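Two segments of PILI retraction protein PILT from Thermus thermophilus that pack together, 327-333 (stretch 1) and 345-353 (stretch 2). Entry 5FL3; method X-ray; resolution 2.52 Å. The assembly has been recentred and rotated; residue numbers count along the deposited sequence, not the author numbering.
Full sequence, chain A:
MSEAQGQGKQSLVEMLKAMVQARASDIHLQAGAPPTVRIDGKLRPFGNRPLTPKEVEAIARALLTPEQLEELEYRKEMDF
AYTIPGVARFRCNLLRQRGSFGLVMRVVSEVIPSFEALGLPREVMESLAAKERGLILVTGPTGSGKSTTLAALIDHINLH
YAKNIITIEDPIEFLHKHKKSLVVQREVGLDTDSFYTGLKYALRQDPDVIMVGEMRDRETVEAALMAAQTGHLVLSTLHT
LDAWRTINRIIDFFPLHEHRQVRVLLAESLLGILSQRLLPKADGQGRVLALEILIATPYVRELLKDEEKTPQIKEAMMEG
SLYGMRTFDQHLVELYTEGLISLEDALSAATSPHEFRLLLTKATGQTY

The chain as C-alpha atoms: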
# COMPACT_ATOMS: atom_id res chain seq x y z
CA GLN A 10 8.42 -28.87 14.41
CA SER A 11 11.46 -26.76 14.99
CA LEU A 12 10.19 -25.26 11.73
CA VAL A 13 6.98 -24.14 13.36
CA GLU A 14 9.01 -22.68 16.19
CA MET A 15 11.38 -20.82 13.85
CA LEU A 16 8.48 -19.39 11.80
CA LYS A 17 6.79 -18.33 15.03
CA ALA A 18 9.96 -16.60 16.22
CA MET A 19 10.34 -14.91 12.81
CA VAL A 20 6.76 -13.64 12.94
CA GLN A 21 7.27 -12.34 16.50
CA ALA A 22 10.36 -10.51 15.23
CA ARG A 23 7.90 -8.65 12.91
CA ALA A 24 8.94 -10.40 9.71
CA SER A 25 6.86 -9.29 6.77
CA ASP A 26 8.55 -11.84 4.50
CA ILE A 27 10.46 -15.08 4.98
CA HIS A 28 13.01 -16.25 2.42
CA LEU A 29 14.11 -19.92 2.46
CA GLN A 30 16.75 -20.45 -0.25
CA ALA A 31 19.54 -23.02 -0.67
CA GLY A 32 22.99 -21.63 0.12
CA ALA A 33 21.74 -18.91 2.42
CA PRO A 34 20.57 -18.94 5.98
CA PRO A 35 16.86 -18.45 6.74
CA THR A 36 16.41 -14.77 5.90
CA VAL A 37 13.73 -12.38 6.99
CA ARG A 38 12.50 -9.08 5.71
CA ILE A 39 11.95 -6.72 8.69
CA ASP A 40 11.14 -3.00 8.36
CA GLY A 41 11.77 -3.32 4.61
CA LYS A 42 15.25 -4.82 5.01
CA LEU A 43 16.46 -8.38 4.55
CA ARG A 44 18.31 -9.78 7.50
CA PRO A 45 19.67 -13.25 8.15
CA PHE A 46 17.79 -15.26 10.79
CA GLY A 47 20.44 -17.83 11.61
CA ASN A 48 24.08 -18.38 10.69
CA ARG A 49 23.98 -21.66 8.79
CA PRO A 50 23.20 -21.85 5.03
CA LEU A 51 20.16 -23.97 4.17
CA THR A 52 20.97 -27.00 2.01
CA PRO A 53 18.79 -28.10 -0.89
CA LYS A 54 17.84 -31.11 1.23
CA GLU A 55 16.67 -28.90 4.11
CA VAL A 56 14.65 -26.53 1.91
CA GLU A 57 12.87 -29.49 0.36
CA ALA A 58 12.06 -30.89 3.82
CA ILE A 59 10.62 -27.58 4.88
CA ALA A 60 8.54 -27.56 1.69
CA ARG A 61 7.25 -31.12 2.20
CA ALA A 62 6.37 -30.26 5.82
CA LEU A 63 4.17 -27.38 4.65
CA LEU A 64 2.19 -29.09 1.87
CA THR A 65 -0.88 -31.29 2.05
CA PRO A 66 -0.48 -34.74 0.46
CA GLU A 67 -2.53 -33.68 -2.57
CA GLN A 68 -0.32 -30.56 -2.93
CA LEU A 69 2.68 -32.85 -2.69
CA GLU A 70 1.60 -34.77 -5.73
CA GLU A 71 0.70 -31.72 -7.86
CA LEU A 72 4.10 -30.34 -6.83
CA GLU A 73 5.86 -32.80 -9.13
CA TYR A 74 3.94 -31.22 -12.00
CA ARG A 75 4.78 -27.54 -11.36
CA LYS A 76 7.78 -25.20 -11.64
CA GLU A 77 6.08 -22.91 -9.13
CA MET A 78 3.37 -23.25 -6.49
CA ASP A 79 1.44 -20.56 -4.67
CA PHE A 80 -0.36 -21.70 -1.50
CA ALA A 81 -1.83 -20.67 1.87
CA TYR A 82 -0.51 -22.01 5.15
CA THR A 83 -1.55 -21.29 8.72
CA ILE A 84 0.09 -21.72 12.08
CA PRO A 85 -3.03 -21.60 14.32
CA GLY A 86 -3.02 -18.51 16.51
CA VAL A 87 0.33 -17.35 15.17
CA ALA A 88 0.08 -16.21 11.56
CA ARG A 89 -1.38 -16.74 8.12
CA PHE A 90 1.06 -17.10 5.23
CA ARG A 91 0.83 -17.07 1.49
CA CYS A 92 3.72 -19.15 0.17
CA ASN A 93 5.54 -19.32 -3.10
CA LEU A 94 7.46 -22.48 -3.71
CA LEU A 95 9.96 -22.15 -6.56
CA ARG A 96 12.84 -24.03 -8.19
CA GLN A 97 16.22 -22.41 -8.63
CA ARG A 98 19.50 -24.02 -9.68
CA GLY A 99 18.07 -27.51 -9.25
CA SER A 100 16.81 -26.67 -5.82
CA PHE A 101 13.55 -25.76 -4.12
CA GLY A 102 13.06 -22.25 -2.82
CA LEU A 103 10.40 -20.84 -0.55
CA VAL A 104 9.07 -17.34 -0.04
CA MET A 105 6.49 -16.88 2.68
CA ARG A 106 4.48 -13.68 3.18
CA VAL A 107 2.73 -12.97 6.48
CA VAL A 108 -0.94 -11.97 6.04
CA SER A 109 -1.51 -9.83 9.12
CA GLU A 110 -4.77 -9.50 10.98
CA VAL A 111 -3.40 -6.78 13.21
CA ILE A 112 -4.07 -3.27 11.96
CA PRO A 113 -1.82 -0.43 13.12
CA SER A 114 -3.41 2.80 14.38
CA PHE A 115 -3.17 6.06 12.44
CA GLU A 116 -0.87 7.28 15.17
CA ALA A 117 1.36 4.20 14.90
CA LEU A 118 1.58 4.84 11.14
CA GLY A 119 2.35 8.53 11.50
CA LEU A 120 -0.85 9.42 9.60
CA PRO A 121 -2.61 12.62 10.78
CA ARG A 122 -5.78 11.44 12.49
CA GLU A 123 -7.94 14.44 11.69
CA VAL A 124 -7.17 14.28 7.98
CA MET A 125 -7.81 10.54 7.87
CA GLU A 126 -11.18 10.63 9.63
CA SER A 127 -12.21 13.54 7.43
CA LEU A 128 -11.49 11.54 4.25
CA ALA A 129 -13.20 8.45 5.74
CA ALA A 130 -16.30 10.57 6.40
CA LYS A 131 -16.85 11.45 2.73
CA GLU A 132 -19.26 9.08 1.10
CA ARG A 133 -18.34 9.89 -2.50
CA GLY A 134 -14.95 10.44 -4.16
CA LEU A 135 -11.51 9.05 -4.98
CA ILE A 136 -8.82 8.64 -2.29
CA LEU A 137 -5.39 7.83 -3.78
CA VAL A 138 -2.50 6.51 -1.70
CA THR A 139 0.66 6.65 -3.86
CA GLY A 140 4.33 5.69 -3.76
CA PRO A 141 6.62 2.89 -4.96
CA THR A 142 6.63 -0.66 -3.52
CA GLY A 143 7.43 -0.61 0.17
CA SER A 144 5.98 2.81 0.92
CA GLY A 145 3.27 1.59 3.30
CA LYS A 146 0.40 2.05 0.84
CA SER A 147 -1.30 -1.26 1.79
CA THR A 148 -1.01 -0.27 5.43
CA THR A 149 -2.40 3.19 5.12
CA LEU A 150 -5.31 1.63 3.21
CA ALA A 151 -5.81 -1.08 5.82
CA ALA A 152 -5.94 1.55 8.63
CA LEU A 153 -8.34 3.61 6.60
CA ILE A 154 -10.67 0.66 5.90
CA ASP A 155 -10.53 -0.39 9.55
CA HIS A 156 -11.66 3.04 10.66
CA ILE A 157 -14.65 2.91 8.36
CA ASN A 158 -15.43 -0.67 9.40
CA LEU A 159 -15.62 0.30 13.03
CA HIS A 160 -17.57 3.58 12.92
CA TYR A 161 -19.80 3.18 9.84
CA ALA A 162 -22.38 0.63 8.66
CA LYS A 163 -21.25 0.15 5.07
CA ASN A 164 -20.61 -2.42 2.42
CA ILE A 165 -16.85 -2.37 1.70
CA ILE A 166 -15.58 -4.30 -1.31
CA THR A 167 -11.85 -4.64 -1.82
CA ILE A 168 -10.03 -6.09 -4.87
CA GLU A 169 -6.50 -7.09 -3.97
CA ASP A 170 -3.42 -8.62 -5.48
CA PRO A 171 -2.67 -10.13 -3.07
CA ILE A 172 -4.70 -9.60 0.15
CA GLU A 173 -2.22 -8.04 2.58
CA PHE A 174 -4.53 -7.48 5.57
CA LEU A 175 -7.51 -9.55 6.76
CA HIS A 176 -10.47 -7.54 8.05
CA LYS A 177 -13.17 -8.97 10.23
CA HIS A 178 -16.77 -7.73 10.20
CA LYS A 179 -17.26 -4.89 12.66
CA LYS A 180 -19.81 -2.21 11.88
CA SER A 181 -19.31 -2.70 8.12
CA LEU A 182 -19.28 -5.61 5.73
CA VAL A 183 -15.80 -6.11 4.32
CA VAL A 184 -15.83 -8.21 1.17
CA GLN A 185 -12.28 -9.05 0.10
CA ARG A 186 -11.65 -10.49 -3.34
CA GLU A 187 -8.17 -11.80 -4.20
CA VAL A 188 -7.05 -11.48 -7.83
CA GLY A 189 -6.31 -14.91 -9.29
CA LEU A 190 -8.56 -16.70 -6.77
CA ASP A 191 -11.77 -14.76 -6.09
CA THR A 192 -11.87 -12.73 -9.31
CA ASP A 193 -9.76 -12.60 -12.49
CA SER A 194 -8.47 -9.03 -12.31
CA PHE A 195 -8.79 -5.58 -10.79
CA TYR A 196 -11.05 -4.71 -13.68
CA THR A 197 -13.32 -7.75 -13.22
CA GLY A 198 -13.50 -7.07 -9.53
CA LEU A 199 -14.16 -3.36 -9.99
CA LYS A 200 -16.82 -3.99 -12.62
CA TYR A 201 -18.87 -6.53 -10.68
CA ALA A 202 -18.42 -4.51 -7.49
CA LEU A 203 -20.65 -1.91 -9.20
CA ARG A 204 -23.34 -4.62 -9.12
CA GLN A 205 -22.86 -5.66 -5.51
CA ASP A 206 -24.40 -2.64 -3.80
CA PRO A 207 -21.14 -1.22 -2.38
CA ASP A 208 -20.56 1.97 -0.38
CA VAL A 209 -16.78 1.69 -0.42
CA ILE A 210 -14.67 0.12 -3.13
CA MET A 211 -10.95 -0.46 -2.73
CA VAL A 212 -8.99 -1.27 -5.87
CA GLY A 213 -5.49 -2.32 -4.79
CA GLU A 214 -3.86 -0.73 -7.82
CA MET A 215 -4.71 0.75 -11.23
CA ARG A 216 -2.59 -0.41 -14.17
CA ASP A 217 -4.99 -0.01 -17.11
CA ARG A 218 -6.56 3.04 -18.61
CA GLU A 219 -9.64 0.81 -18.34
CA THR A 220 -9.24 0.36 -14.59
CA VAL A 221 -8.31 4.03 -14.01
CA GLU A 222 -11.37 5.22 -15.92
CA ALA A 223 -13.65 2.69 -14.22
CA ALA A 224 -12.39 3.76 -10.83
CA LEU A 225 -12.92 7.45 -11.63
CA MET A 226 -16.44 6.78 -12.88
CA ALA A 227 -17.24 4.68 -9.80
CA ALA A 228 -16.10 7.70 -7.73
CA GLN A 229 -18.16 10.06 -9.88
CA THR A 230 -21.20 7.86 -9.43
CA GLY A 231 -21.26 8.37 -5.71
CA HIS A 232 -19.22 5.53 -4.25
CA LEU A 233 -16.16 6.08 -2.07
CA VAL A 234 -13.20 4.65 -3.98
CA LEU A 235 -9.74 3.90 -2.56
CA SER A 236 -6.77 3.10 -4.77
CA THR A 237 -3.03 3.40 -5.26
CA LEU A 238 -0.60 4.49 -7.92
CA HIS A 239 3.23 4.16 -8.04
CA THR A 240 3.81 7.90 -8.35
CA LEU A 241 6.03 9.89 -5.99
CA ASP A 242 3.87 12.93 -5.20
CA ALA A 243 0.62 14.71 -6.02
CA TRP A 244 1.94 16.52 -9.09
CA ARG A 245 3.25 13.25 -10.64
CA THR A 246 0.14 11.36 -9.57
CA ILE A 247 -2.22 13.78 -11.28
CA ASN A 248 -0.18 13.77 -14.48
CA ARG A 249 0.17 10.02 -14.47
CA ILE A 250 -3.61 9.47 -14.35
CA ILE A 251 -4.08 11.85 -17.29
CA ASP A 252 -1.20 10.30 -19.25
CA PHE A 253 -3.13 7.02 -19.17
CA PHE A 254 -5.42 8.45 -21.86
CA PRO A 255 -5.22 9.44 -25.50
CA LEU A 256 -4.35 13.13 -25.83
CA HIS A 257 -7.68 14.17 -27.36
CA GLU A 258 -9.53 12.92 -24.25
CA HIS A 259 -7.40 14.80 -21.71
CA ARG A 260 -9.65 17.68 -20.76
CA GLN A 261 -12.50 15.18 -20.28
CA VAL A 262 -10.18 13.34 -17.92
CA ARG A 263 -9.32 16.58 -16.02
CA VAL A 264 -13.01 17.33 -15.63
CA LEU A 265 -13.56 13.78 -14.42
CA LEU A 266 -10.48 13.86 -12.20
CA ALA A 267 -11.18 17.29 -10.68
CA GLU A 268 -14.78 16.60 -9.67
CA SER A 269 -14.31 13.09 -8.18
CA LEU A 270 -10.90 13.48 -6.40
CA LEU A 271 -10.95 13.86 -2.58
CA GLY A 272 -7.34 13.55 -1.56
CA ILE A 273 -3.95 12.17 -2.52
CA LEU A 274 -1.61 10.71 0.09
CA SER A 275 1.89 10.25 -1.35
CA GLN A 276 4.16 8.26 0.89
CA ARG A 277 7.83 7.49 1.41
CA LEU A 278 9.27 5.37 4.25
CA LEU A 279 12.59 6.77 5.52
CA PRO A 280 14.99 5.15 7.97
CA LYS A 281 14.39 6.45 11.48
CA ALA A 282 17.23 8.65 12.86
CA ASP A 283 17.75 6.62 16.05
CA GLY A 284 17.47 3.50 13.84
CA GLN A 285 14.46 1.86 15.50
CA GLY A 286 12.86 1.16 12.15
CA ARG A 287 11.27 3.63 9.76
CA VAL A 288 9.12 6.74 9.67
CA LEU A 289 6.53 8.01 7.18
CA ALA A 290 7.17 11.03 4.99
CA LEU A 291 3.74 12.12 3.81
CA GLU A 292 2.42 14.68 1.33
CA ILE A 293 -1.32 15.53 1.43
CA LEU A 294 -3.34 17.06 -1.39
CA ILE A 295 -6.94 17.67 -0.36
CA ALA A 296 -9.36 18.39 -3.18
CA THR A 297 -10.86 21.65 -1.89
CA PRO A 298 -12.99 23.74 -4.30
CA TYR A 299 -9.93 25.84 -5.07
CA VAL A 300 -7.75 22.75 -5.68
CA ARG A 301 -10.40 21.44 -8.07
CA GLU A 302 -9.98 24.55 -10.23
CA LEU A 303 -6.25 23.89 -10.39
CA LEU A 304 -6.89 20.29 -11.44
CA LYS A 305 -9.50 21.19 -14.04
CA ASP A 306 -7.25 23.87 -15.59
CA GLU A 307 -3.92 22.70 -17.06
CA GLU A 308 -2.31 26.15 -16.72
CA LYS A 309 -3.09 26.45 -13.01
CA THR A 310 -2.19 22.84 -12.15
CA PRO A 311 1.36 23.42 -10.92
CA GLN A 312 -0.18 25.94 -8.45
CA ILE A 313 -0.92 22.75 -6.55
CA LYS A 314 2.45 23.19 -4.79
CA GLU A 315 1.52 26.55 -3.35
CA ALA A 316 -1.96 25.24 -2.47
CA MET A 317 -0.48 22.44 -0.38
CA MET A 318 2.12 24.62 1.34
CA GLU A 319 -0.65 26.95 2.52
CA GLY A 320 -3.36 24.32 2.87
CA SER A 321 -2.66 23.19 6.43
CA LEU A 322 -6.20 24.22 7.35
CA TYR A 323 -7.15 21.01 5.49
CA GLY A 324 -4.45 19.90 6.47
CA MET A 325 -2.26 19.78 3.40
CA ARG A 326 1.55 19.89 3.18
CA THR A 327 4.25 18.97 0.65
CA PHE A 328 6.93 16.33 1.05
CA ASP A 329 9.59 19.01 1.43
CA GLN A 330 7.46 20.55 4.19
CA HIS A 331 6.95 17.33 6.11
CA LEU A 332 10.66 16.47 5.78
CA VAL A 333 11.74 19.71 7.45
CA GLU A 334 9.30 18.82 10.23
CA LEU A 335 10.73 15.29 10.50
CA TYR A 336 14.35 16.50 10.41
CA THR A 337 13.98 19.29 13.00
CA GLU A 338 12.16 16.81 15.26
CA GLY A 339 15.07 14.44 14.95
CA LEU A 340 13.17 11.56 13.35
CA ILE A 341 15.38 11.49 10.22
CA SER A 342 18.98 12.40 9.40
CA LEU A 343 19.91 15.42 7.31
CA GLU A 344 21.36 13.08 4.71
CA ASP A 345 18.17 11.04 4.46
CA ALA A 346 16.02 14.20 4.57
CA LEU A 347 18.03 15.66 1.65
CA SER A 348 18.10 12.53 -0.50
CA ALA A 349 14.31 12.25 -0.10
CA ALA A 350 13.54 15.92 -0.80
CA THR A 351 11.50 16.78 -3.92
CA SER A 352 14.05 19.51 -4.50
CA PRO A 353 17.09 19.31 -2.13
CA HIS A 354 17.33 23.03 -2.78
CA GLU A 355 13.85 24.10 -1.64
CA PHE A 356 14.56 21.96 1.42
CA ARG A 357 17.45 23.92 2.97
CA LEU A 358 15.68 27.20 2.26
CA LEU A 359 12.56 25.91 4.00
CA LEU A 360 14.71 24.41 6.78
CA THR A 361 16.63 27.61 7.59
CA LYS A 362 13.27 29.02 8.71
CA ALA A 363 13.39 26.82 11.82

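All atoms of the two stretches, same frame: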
# COMPACT_ATOMS: atom_id res chain seq x y z
N THR A 327 3.45 19.65 1.67
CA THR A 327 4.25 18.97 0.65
C THR A 327 5.21 18.00 1.32
O THR A 327 5.36 18.02 2.55
CB THR A 327 5.05 19.97 -0.21
OG1 THR A 327 5.94 20.71 0.63
CG2 THR A 327 4.12 20.93 -0.91
N PHE A 328 5.85 17.15 0.52
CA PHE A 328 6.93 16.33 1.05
C PHE A 328 8.02 17.17 1.69
O PHE A 328 8.46 16.87 2.80
CB PHE A 328 7.55 15.44 -0.02
CG PHE A 328 7.20 14.01 0.12
CD1 PHE A 328 6.04 13.63 0.77
CD2 PHE A 328 8.05 13.03 -0.35
CE1 PHE A 328 5.70 12.32 0.91
CE2 PHE A 328 7.71 11.70 -0.19
CZ PHE A 328 6.53 11.33 0.41
N ASP A 329 8.46 18.21 0.98
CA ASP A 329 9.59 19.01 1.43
C ASP A 329 9.22 19.69 2.74
O ASP A 329 10.08 19.91 3.58
CB ASP A 329 10.02 20.03 0.38
CG ASP A 329 10.66 19.37 -0.84
OD1 ASP A 329 10.92 18.15 -0.77
OD2 ASP A 329 10.92 20.09 -1.85
N GLN A 330 7.93 20.00 2.92
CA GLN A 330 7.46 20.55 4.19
C GLN A 330 7.49 19.52 5.31
O GLN A 330 7.94 19.81 6.40
CB GLN A 330 6.04 21.11 4.06
CG GLN A 330 5.95 22.47 3.41
CD GLN A 330 4.51 22.92 3.24
OE1 GLN A 330 3.71 22.20 2.65
NE2 GLN A 330 4.19 24.09 3.76
N HIS A 331 7.02 18.32 5.04
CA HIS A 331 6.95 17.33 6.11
C HIS A 331 8.35 16.88 6.50
O HIS A 331 8.57 16.51 7.65
CB HIS A 331 6.10 16.12 5.70
CG HIS A 331 5.77 15.21 6.84
ND1 HIS A 331 5.90 13.84 6.76
CD2 HIS A 331 5.33 15.47 8.09
CE1 HIS A 331 5.55 13.29 7.91
NE2 HIS A 331 5.20 14.26 8.74
N LEU A 332 9.29 16.93 5.55
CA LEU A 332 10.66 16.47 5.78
C LEU A 332 11.40 17.38 6.75
O LEU A 332 12.03 16.91 7.70
CB LEU A 332 11.44 16.39 4.47
CG LEU A 332 11.16 15.16 3.59
CD1 LEU A 332 11.83 15.32 2.23
CD2 LEU A 332 11.59 13.86 4.27
N VAL A 333 11.33 18.69 6.49
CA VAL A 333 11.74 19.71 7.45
C VAL A 333 11.24 19.37 8.85
O VAL A 333 12.03 19.28 9.81
CB VAL A 333 11.22 21.10 7.04
CG1 VAL A 333 11.11 22.01 8.23
CG2 VAL A 333 12.11 21.71 5.96
N ASP A 345 19.41 11.66 4.89
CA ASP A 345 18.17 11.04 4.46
C ASP A 345 17.09 12.09 4.08
O ASP A 345 16.41 11.94 3.07
CB ASP A 345 17.66 10.08 5.54
CG ASP A 345 18.47 8.81 5.62
OD1 ASP A 345 19.23 8.52 4.66
OD2 ASP A 345 18.36 8.09 6.63
N ALA A 346 16.95 13.14 4.90
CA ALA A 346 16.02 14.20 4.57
C ALA A 346 16.34 14.83 3.21
O ALA A 346 15.43 15.16 2.44
CB ALA A 346 16.02 15.26 5.66
N LEU A 347 17.63 14.98 2.89
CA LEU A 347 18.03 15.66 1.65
C LEU A 347 17.94 14.75 0.44
O LEU A 347 17.67 15.22 -0.67
CB LEU A 347 19.45 16.21 1.76
CG LEU A 347 19.57 17.66 2.25
CD1 LEU A 347 20.94 17.87 2.84
CD2 LEU A 347 19.30 18.65 1.12
N SER A 348 18.18 13.46 0.62
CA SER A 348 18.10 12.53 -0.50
C SER A 348 16.64 12.28 -0.88
O SER A 348 16.33 11.95 -2.04
CB SER A 348 18.81 11.22 -0.18
OG SER A 348 18.04 10.44 0.72
N ALA A 349 15.74 12.45 0.09
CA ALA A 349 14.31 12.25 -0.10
C ALA A 349 13.60 13.48 -0.67
O ALA A 349 12.53 13.36 -1.25
CB ALA A 349 13.65 11.85 1.22
N ALA A 350 14.20 14.65 -0.49
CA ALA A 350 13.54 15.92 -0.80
C ALA A 350 13.20 16.08 -2.28
O ALA A 350 14.03 15.80 -3.15
CB ALA A 350 14.40 17.08 -0.32
N THR A 351 11.98 16.53 -2.55
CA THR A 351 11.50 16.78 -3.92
C THR A 351 12.46 17.70 -4.68
O THR A 351 12.81 17.43 -5.83
CB THR A 351 10.09 17.40 -3.91
OG1 THR A 351 9.13 16.42 -3.48
CG2 THR A 351 9.70 17.89 -5.31
N SER A 352 12.88 18.77 -4.03
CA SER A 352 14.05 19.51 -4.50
C SER A 352 14.94 19.84 -3.30
O SER A 352 14.59 20.69 -2.48
CB SER A 352 13.64 20.78 -5.25
OG SER A 352 13.78 21.92 -4.42
N PRO A 353 16.10 19.17 -3.21
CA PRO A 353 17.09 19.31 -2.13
C PRO A 353 17.53 20.75 -1.91
O PRO A 353 18.18 21.08 -0.91
CB PRO A 353 18.27 18.46 -2.63
CG PRO A 353 18.08 18.37 -4.10
CD PRO A 353 16.60 18.33 -4.31

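The contact between the two stretches is small, burying 301 Å² in total, and combines a polar anchor at D329 with an apolar patch around L332. The polar part rests on one carboxylate. D329 OD1 accepts a hydrogen bond from T351 N at 2.6 Å, and D329 OD2 accepts a second from S352 N at 3.2 Å, the latter nearly straight at 162°. The CA-to-CB bond of D329 runs sideways, but the m rotamer brings the carboxylate to the backbone amides of T351 and S352. Two acceptor oxygens suit two successive amides, and the burial of D329 makes this pairing valuable for its charge.

One helical turn later, L332 points toward stretch 2. Its CD1 lies 4.0 Å from A349 CB and 4.0 Å from A350 CB, and also reaches the backbone, 3.6 Å from A346 O. The methyl side chains of A349 and A350 supply apolar surface for the leucine, and L332 CD1 lies 3.5 Å from A350 CA. Buried F328 adds a further contact, its CB 3.9 Å from T351 OG1.

T327 and S352 each occupy an N-cap position. T327 OG1 accepts from Q330 N at 3.1 Å, while Q330 OE1 accepts from T327 N at 2.7 Å, a reciprocal pairing across the first turn of the helix that carries D329 and L332. The side chain of S352 caps a backbone N just past the stretch, while its amide N donates to D329 OD2.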